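Endoglucanase A (Clostridium cellulolyticum, PDB 1EDG) probably hydrolyses internal beta-1,4-glucosidic bonds of cellulose, as a glycoside hydrolase family 5 endoglucanase with a TIM-barrel catalytic domain. Local coordinates at residues 6-11 and 274-279; 78-83 and 108-113; 98-103 and 154-159. All coordinates share one frame; numbering follows the deposited sequence.

Contact 1: 6-11 and 274-279; sequences LIPNLQ and WNINDS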
loop_
_atom_site.group_PDB
_atom_site.type_symbol
_atom_site.label_atom_id
_atom_site.label_comp_id
_atom_site.label_asym_id
_atom_site.label_seq_id
_atom_site.Cartn_x
_atom_site.Cartn_y
_atom_site.Cartn_z
ATOM N N LEU A 6 -7.069 -17.633 -20.534
ATOM C CA LEU A 6 -5.901 -16.763 -20.413
ATOM C C LEU A 6 -5.120 -16.983 -19.120
ATOM O O LEU A 6 -3.909 -16.743 -19.067
ATOM C CB LEU A 6 -6.310 -15.291 -20.522
ATOM C CG LEU A 6 -6.949 -14.857 -21.844
ATOM C CD1 LEU A 6 -7.178 -13.344 -21.835
ATOM C CD2 LEU A 6 -6.053 -15.256 -23.009
ATOM N N ILE A 7 -5.811 -17.445 -18.084
ATOM C CA ILE A 7 -5.192 -17.692 -16.782
ATOM C C ILE A 7 -4.254 -18.904 -16.833
ATOM O O ILE A 7 -4.665 -20.009 -17.200
ATOM C CB ILE A 7 -6.277 -17.894 -15.699
ATOM C CG1 ILE A 7 -7.173 -16.654 -15.632
ATOM C CG2 ILE A 7 -5.639 -18.155 -14.340
ATOM C CD1 ILE A 7 -8.372 -16.812 -14.724
ATOM N N PRO A 8 -2.964 -18.699 -16.503
ATOM C CA PRO A 8 -1.981 -19.787 -16.519
ATOM C C PRO A 8 -2.201 -20.801 -15.404
ATOM O O PRO A 8 -2.755 -20.474 -14.351
ATOM C CB PRO A 8 -0.656 -19.049 -16.343
ATOM C CG PRO A 8 -1.042 -17.897 -15.448
ATOM C CD PRO A 8 -2.344 -17.431 -16.070
ATOM N N ASN A 9 -1.777 -22.036 -15.654
ATOM C CA ASN A 9 -1.897 -23.121 -14.690
ATOM C C ASN A 9 -0.545 -23.189 -13.997
ATOM O O ASN A 9 0.441 -23.612 -14.601
ATOM C CB ASN A 9 -2.178 -24.437 -15.421
ATOM C CG ASN A 9 -2.519 -25.572 -14.474
ATOM O OD1 ASN A 9 -1.876 -25.762 -13.442
ATOM N ND2 ASN A 9 -3.546 -26.337 -14.824
ATOM N N LEU A 10 -0.497 -22.740 -12.747
ATOM C CA LEU A 10 0.747 -22.713 -11.986
ATOM C C LEU A 10 0.718 -23.612 -10.758
ATOM O O LEU A 10 -0.313 -23.738 -10.097
ATOM C CB LEU A 10 1.051 -21.277 -11.540
ATOM C CG LEU A 10 1.088 -20.195 -12.626
ATOM C CD1 LEU A 10 1.184 -18.813 -11.985
ATOM C CD2 LEU A 10 2.251 -20.427 -13.573
ATOM N N GLN A 11 1.854 -24.242 -10.478
ATOM C CA GLN A 11 2.013 -25.109 -9.316
ATOM C C GLN A 11 3.338 -24.734 -8.647
ATOM O O GLN A 11 4.331 -25.452 -8.762
ATOM C CB GLN A 11 2.021 -26.584 -9.728
ATOM C CG GLN A 11 0.686 -27.098 -10.240
ATOM C CD GLN A 11 -0.436 -26.932 -9.223
ATOM O OE1 GLN A 11 -0.287 -27.275 -8.041
ATOM N NE2 GLN A 11 -1.570 -26.406 -9.678
ATOM N N TRP A 274 6.252 -9.423 -21.540
ATOM C CA TRP A 274 6.832 -10.091 -20.379
ATOM C C TRP A 274 6.512 -11.556 -20.627
ATOM O O TRP A 274 5.349 -11.921 -20.804
ATOM C CB TRP A 274 6.198 -9.616 -19.064
ATOM C CG TRP A 274 6.793 -10.285 -17.842
ATOM C CD1 TRP A 274 7.938 -9.925 -17.178
ATOM C CD2 TRP A 274 6.287 -11.447 -17.165
ATOM N NE1 TRP A 274 8.172 -10.794 -16.136
ATOM C CE2 TRP A 274 7.178 -11.736 -16.105
ATOM C CE3 TRP A 274 5.169 -12.273 -17.353
ATOM C CZ2 TRP A 274 6.984 -12.822 -15.234
ATOM C CZ3 TRP A 274 4.977 -13.352 -16.489
ATOM C CH2 TRP A 274 5.882 -13.613 -15.443
ATOM N N ASN A 275 7.552 -12.378 -20.657
ATOM C CA ASN A 275 7.427 -13.805 -20.933
ATOM C C ASN A 275 7.531 -14.678 -19.681
ATOM O O ASN A 275 8.616 -14.853 -19.116
ATOM C CB ASN A 275 8.496 -14.213 -21.959
ATOM C CG ASN A 275 8.322 -15.638 -22.466
ATOM O OD1 ASN A 275 7.425 -16.373 -22.043
ATOM N ND2 ASN A 275 9.193 -16.035 -23.382
ATOM N N ILE A 276 6.404 -15.274 -19.304
ATOM C CA ILE A 276 6.325 -16.144 -18.131
ATOM C C ILE A 276 7.236 -17.371 -18.259
ATOM O O ILE A 276 7.620 -17.977 -17.260
ATOM C CB ILE A 276 4.847 -16.590 -17.867
ATOM C CG1 ILE A 276 4.705 -17.185 -16.461
ATOM C CG2 ILE A 276 4.380 -17.584 -18.936
ATOM C CD1 ILE A 276 3.278 -17.505 -16.068
ATOM N N ASN A 277 7.601 -17.715 -19.490
ATOM C CA ASN A 277 8.454 -18.875 -19.752
ATOM C C ASN A 277 9.938 -18.539 -19.774
ATOM O O ASN A 277 10.775 -19.436 -19.828
ATOM C CB ASN A 277 8.074 -19.526 -21.088
ATOM C CG ASN A 277 6.619 -19.934 -21.142
ATOM O OD1 ASN A 277 6.170 -20.785 -20.372
ATOM N ND2 ASN A 277 5.868 -19.318 -22.044
ATOM N N ASP A 278 10.265 -17.252 -19.738
ATOM C CA ASP A 278 11.653 -16.813 -19.777
ATOM C C ASP A 278 12.213 -16.605 -18.371
ATOM O O ASP A 278 11.697 -15.795 -17.606
ATOM C CB ASP A 278 11.753 -15.525 -20.596
ATOM C CG ASP A 278 13.158 -14.978 -20.651
ATOM O OD1 ASP A 278 14.022 -15.596 -21.305
ATOM O OD2 ASP A 278 13.404 -13.928 -20.031
ATOM N N SER A 279 13.305 -17.293 -18.059
ATOM C CA SER A 279 13.924 -17.198 -16.739
ATOM C C SER A 279 14.315 -15.778 -16.333
ATOM O O SER A 279 14.202 -15.413 -15.161
ATOM C CB SER A 279 15.136 -18.121 -16.652
ATOM O OG SER A 279 16.182 -17.656 -17.486
#
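Ile276, the residue that meets Pro8 and Leu10 across this contact, also lies against the one aromatic ring of the two segments: its backbone N sits 3.6 Å above the plane of the Trp274 indole, offset toward the rim. The indole itself belongs to the protein interior, where Tyr322 packs edge-to-face with it and its NE1 bonds to the backbone O of Asp281. The Ile276 side chain leaves the ring behind and points to 6-11. With CG1 anti to the backbone N (chi1 -165°) and the chain extended beyond it, CD1 becomes the leading atom. It approaches Leu10 CD2 to 4.0 Å and Pro8 CB to 4.2 Å, so a single methyl bridges two residues of the N-terminal segment. The contact is purely apolar and small, burying about 80 Å² at the protein surface.

What sets Ile276 in place is the turn that carries it. Asn275 to Asp278 form a type I turn, closed by Asp278 N to Asn275 O at 3.0 Å. An Asx turn is built into the same residues, with Asn277 N donating to Asn275 OD1 at 2.9 Å from well above the carbonyl plane. Asp278 then N-caps helix 279-297, its OD2 accepting from Asp281 N. On the other side, Tyr374 OH of helix 365-374 bonds to Pro8 O and Leu10 N. Pro8 also touches Ser324, so the N-terminal segment runs over helices 316-332 and 365-374 on the outside of the barrel and meets the loop leading into helix 279-297.

Contact 2: 78-83 and 108-113; sequences VRIPVS and NYCIDN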
loop_
_atom_site.group_PDB
_atom_site.type_symbol
_atom_site.label_atom_id
_atom_site.label_comp_id
_atom_site.label_asym_id
_atom_site.label_seq_id
_atom_site.Cartn_x
_atom_site.Cartn_y
_atom_site.Cartn_z
ATOM N N VAL A 78 -9.012 -3.693 2.147
ATOM C CA VAL A 78 -9.050 -2.472 1.351
ATOM C C VAL A 78 -8.051 -1.488 1.956
ATOM O O VAL A 78 -8.061 -1.260 3.170
ATOM C CB VAL A 78 -10.448 -1.787 1.368
ATOM C CG1 VAL A 78 -10.402 -0.497 0.550
ATOM C CG2 VAL A 78 -11.511 -2.724 0.810
ATOM N N ARG A 79 -7.132 -0.982 1.143
ATOM C CA ARG A 79 -6.201 0.022 1.639
ATOM C C ARG A 79 -6.798 1.355 1.196
ATOM O O ARG A 79 -7.230 1.508 0.038
ATOM C CB ARG A 79 -4.778 -0.144 1.082
ATOM C CG ARG A 79 -3.775 0.754 1.834
ATOM C CD ARG A 79 -2.307 0.469 1.530
ATOM N NE ARG A 79 -1.972 1.025 0.241
ATOM C CZ ARG A 79 -1.024 1.924 -0.003
ATOM N NH1 ARG A 79 -0.237 2.403 0.949
ATOM N NH2 ARG A 79 -0.952 2.427 -1.214
ATOM N N ILE A 80 -6.864 2.292 2.129
ATOM C CA ILE A 80 -7.426 3.609 1.863
ATOM C C ILE A 80 -6.358 4.698 2.017
ATOM O O ILE A 80 -6.083 5.161 3.130
ATOM C CB ILE A 80 -8.615 3.894 2.817
ATOM C CG1 ILE A 80 -9.714 2.838 2.626
ATOM C CG2 ILE A 80 -9.162 5.290 2.582
ATOM C CD1 ILE A 80 -10.867 2.965 3.593
ATOM N N PRO A 81 -5.705 5.078 0.907
ATOM C CA PRO A 81 -4.668 6.112 0.916
ATOM C C PRO A 81 -5.295 7.467 1.253
ATOM O O PRO A 81 -6.313 7.836 0.659
ATOM C CB PRO A 81 -4.184 6.116 -0.536
ATOM C CG PRO A 81 -4.471 4.740 -1.009
ATOM C CD PRO A 81 -5.824 4.477 -0.434
ATOM N N VAL A 82 -4.708 8.202 2.195
ATOM C CA VAL A 82 -5.240 9.517 2.552
ATOM C C VAL A 82 -4.142 10.572 2.651
ATOM O O VAL A 82 -3.138 10.371 3.334
ATOM C CB VAL A 82 -5.998 9.507 3.906
ATOM C CG1 VAL A 82 -6.606 10.892 4.174
ATOM C CG2 VAL A 82 -7.100 8.459 3.907
ATOM N N SER A 83 -4.304 11.666 1.913
ATOM C CA SER A 83 -3.355 12.774 1.981
ATOM C C SER A 83 -4.020 13.787 2.912
ATOM O O SER A 83 -4.993 14.446 2.543
ATOM C CB SER A 83 -3.101 13.372 0.596
ATOM O OG SER A 83 -2.354 12.481 -0.226
ATOM N N ASN A 108 -16.014 2.613 7.398
ATOM C CA ASN A 108 -17.142 1.823 7.863
ATOM C C ASN A 108 -17.763 0.943 6.784
ATOM O O ASN A 108 -18.257 -0.136 7.091
ATOM C CB ASN A 108 -18.188 2.717 8.530
ATOM C CG ASN A 108 -17.774 3.144 9.928
ATOM O OD1 ASN A 108 -16.818 2.603 10.488
ATOM N ND2 ASN A 108 -18.497 4.095 10.507
ATOM N N TYR A 109 -17.717 1.382 5.526
ATOM C CA TYR A 109 -18.247 0.576 4.422
ATOM C C TYR A 109 -17.507 -0.763 4.431
ATOM O O TYR A 109 -18.115 -1.822 4.266
ATOM C CB TYR A 109 -17.974 1.220 3.058
ATOM C CG TYR A 109 -18.706 2.501 2.738
ATOM C CD1 TYR A 109 -19.812 2.918 3.480
ATOM C CD2 TYR A 109 -18.282 3.299 1.678
ATOM C CE1 TYR A 109 -20.476 4.115 3.165
ATOM C CE2 TYR A 109 -18.932 4.487 1.357
ATOM C CZ TYR A 109 -20.023 4.890 2.102
ATOM O OH TYR A 109 -20.641 6.079 1.789
ATOM N N CYS A 110 -16.187 -0.697 4.622
ATOM C CA CYS A 110 -15.322 -1.880 4.643
ATOM C C CYS A 110 -15.465 -2.711 5.921
ATOM O O CYS A 110 -15.607 -3.937 5.863
ATOM C CB CYS A 110 -13.862 -1.457 4.459
ATOM S SG CYS A 110 -13.559 -0.410 3.028
ATOM N N ILE A 111 -15.437 -2.044 7.072
ATOM C CA ILE A 111 -15.573 -2.721 8.354
ATOM C C ILE A 111 -16.915 -3.452 8.460
ATOM O O ILE A 111 -16.976 -4.561 8.994
ATOM C CB ILE A 111 -15.424 -1.728 9.534
ATOM C CG1 ILE A 111 -14.004 -1.147 9.568
ATOM C CG2 ILE A 111 -15.757 -2.406 10.857
ATOM C CD1 ILE A 111 -12.904 -2.167 9.831
ATOM N N ASP A 112 -17.982 -2.846 7.943
ATOM C CA ASP A 112 -19.299 -3.475 7.998
ATOM C C ASP A 112 -19.377 -4.712 7.107
ATOM O O ASP A 112 -20.255 -5.554 7.279
ATOM C CB ASP A 112 -20.406 -2.469 7.650
ATOM C CG ASP A 112 -20.609 -1.419 8.743
ATOM O OD1 ASP A 112 -20.108 -1.607 9.877
ATOM O OD2 ASP A 112 -21.273 -0.396 8.465
ATOM N N ASN A 113 -18.454 -4.811 6.155
ATOM C CA ASN A 113 -18.381 -5.962 5.262
ATOM C C ASN A 113 -17.410 -7.005 5.828
ATOM O O ASN A 113 -16.973 -7.902 5.110
ATOM C CB ASN A 113 -17.924 -5.532 3.865
ATOM C CG ASN A 113 -19.085 -5.142 2.960
ATOM O OD1 ASN A 113 -20.158 -5.740 3.014
ATOM N ND2 ASN A 113 -18.870 -4.143 2.116
#
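Cys110 SG comes down from the helix onto the side of Val78, 3.8 Å from both its CB and its CG2. CG1 of Val78 is little farther away, 4.0 Å from SG, so the sulfur meets the branch point and both methyls of the valine. Cys110 SG is turned anti to its own carbonyl carbon (chi1 -52°), which leaves it standing out from the helix toward the strand. Ile80, two residues along, offers its CD1 tip at a looser 4.4 Å from Cys110 SG. All three residues are buried, and the contact is wholly apolar.

In the next shell, Cys110 also touches Val117 of strand 116-120, while Ile80 packs on Val106 and Val107, one turn back along the same helix. Backbone hydrogen bonds of Val78 to Tyr116 and Ile118 join the strand to its neighbour 116-120. Arg79, between the two residues that face the helix, points the other way, into the barrel. There it forms salt bridges with Glu166 and Glu307 and bonds to Asn34 through NE.

Strand 77-80 is the second strand of the eight-stranded parallel barrel, flanked by 32-34 and 116-120. Helix 97-111 lies on its outer side and leads on to strand 116-120, so the packing belongs to a beta-alpha-beta crossover, with helix 64-73 next to it touching Tyr109 and Asn113.

Contact 3: 98-103 and 154-159; sequences VWMNRV and ARFANY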
loop_
_atom_site.group_PDB
_atom_site.type_symbol
_atom_site.label_atom_id
_atom_site.label_comp_id
_atom_site.label_asym_id
_atom_site.label_seq_id
_atom_site.Cartn_x
_atom_site.Cartn_y
_atom_site.Cartn_z
ATOM N N VAL A 98 -14.806 17.675 9.131
ATOM C CA VAL A 98 -15.594 17.369 7.941
ATOM C C VAL A 98 -14.884 16.283 7.139
ATOM O O VAL A 98 -15.514 15.337 6.670
ATOM C CB VAL A 98 -15.825 18.646 7.067
ATOM C CG1 VAL A 98 -16.357 18.285 5.688
ATOM C CG2 VAL A 98 -16.809 19.568 7.758
ATOM N N TRP A 99 -13.567 16.413 7.015
ATOM C CA TRP A 99 -12.768 15.440 6.282
ATOM C C TRP A 99 -12.696 14.127 7.056
ATOM O O TRP A 99 -12.880 13.052 6.476
ATOM C CB TRP A 99 -11.364 15.984 6.049
ATOM C CG TRP A 99 -10.477 15.074 5.263
ATOM C CD1 TRP A 99 -9.411 14.365 5.737
ATOM C CD2 TRP A 99 -10.527 14.823 3.848
ATOM N NE1 TRP A 99 -8.787 13.704 4.710
ATOM C CE2 TRP A 99 -9.449 13.963 3.538
ATOM C CE3 TRP A 99 -11.372 15.248 2.810
ATOM C CZ2 TRP A 99 -9.189 13.521 2.235
ATOM C CZ3 TRP A 99 -11.110 14.806 1.509
ATOM C CH2 TRP A 99 -10.027 13.952 1.238
ATOM N N MET A 100 -12.444 14.219 8.362
ATOM C CA MET A 100 -12.351 13.032 9.215
ATOM C C MET A 100 -13.644 12.215 9.183
ATOM O O MET A 100 -13.606 10.984 9.086
ATOM C CB MET A 100 -12.018 13.422 10.659
ATOM C CG MET A 100 -11.710 12.235 11.567
ATOM S SD MET A 100 -10.173 11.357 11.132
ATOM C CE MET A 100 -9.018 12.169 12.218
ATOM N N ASN A 101 -14.783 12.899 9.242
ATOM C CA ASN A 101 -16.084 12.226 9.214
ATOM C C ASN A 101 -16.295 11.426 7.934
ATOM O O ASN A 101 -16.778 10.295 7.982
ATOM C CB ASN A 101 -17.228 13.231 9.382
ATOM C CG ASN A 101 -17.294 13.814 10.777
ATOM O OD1 ASN A 101 -16.717 13.269 11.722
ATOM N ND2 ASN A 101 -17.990 14.936 10.916
ATOM N N ARG A 102 -15.932 12.013 6.799
ATOM C CA ARG A 102 -16.087 11.349 5.514
ATOM C C ARG A 102 -15.160 10.132 5.405
ATOM O O ARG A 102 -15.576 9.067 4.935
ATOM C CB ARG A 102 -15.846 12.335 4.370
ATOM C CG ARG A 102 -15.951 11.727 2.974
ATOM C CD ARG A 102 -17.289 11.019 2.733
ATOM N NE ARG A 102 -17.283 10.329 1.444
ATOM C CZ ARG A 102 -18.018 9.259 1.151
ATOM N NH1 ARG A 102 -18.845 8.733 2.043
ATOM N NH2 ARG A 102 -17.893 8.685 -0.034
ATOM N N VAL A 103 -13.916 10.279 5.858
ATOM C CA VAL A 103 -12.966 9.168 5.824
ATOM C C VAL A 103 -13.524 8.002 6.641
ATOM O O VAL A 103 -13.517 6.852 6.183
ATOM C CB VAL A 103 -11.577 9.587 6.382
ATOM C CG1 VAL A 103 -10.654 8.362 6.510
ATOM C CG2 VAL A 103 -10.937 10.615 5.457
ATOM N N ALA A 154 -7.086 8.562 18.118
ATOM C CA ALA A 154 -8.192 8.890 19.011
ATOM C C ALA A 154 -9.547 8.657 18.348
ATOM O O ALA A 154 -10.463 8.135 18.976
ATOM C CB ALA A 154 -8.083 10.333 19.492
ATOM N N ARG A 155 -9.669 9.029 17.080
ATOM C CA ARG A 155 -10.928 8.859 16.365
ATOM C C ARG A 155 -11.304 7.393 16.168
ATOM O O ARG A 155 -12.465 7.027 16.341
ATOM C CB ARG A 155 -10.890 9.582 15.010
ATOM C CG ARG A 155 -12.124 9.351 14.131
ATOM C CD ARG A 155 -13.415 9.864 14.780
ATOM N NE ARG A 155 -13.516 11.322 14.736
ATOM C CZ ARG A 155 -14.250 11.998 13.855
ATOM N NH1 ARG A 155 -14.961 11.356 12.932
ATOM N NH2 ARG A 155 -14.259 13.325 13.886
ATOM N N PHE A 156 -10.323 6.559 15.831
ATOM C CA PHE A 156 -10.581 5.143 15.591
ATOM C C PHE A 156 -10.212 4.214 16.744
ATOM O O PHE A 156 -10.042 3.009 16.542
ATOM C CB PHE A 156 -9.866 4.704 14.314
ATOM C CG PHE A 156 -10.356 5.404 13.078
ATOM C CD1 PHE A 156 -11.432 4.893 12.352
ATOM C CD2 PHE A 156 -9.745 6.576 12.638
ATOM C CE1 PHE A 156 -11.893 5.537 11.206
ATOM C CE2 PHE A 156 -10.196 7.230 11.496
ATOM C CZ PHE A 156 -11.272 6.711 10.775
ATOM N N ALA A 157 -10.188 4.762 17.955
ATOM C CA ALA A 157 -9.829 4.017 19.161
ATOM C C ALA A 157 -10.619 2.731 19.426
ATOM O O ALA A 157 -10.081 1.776 19.983
ATOM C CB ALA A 157 -9.921 4.936 20.375
ATOM N N ASN A 158 -11.889 2.714 19.034
ATOM C CA ASN A 158 -12.753 1.559 19.271
ATOM C C ASN A 158 -12.723 0.455 18.216
ATOM O O ASN A 158 -13.381 -0.571 18.385
ATOM C CB ASN A 158 -14.197 2.016 19.489
ATOM C CG ASN A 158 -14.352 2.895 20.717
ATOM O OD1 ASN A 158 -13.776 2.622 21.770
ATOM N ND2 ASN A 158 -15.130 3.959 20.586
ATOM N N TYR A 159 -11.993 0.655 17.127
ATOM C CA TYR A 159 -11.930 -0.365 16.086
ATOM C C TYR A 159 -10.931 -1.446 16.489
ATOM O O TYR A 159 -9.874 -1.141 17.041
ATOM C CB TYR A 159 -11.546 0.259 14.747
ATOM C CG TYR A 159 -12.613 1.166 14.162
ATOM C CD1 TYR A 159 -12.958 2.365 14.788
ATOM C CD2 TYR A 159 -13.275 0.826 12.982
ATOM C CE1 TYR A 159 -13.929 3.201 14.255
ATOM C CE2 TYR A 159 -14.254 1.661 12.436
ATOM C CZ TYR A 159 -14.573 2.845 13.080
ATOM O OH TYR A 159 -15.524 3.683 12.551
#
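Met100 lays its side chain across the Arg155 guanidinium. CG sits over the centre of one face, 3.4 Å from Arg155 CZ, and the methionine and arginine chains run alongside one another, pointing opposite ways. With a bend at chi2 (67°) and another at chi3, the methionine brings SD to 4.1 Å from both Arg155 CG and Phe156 CE2. The sulfur approaches the phenyl ring obliquely, a Met-aromatic contact with SD 5.4 Å from the ring centroid of Phe156.

Asn101 takes the edge of the same guanidinium. Its CB points away from 154-159, but the amide turns round so that OD1 accepts from Arg155 NH1 at 2.9 Å. This bond is fairly straight (155° at the hydrogen) and lies in the carbonyl plane. A second, weak bond from Arg155 NH2 to Asn101 OD1 is 3.3 Å long. The amide and guanidinium planes are 39° apart. Bends at chi2 and chi3 of Arg155 fold its chain round to these partners, and NH1 is gripped again by Gln104 OE1, which further limits its rotation. The group therefore has a methylene over one face and the Asn101 amide oxygen at its edge.

Val103 stays just beyond contact distance but shares Leu119 of strand 116-120 with Phe156, whose ring has Arg155 CG 3.8 Å above its plane, toward the rim.

The arrangement is packing between successive outer helices of a TIM barrel: helix 97-111 meets the C-terminal end of helix 138-155 and the type I turn, Phe156 to Tyr159, that follows it.

Overall arrangement
Contacts 2 and 3 form one continuous region, their centres about 11 Å apart, and both use helix 97-111: contact 3 its earlier turns, contact 2 its last. Their segments alternate along the chain, and they touch, as where Tyr159 OH lies 2.7 Å from Asn108 OD1. Together they pack this helix inward against strand 77-80 and laterally against the end of the next outer helix, 138-155. Contact 1 lies far off, about 33 Å from contact 2 and about 43 Å from contact 3 between centres, across the chain's centre from contact 3. It closes the long loop enclosing both, bringing the chain's start to the loop before helix 279-297 on the barrel's far side.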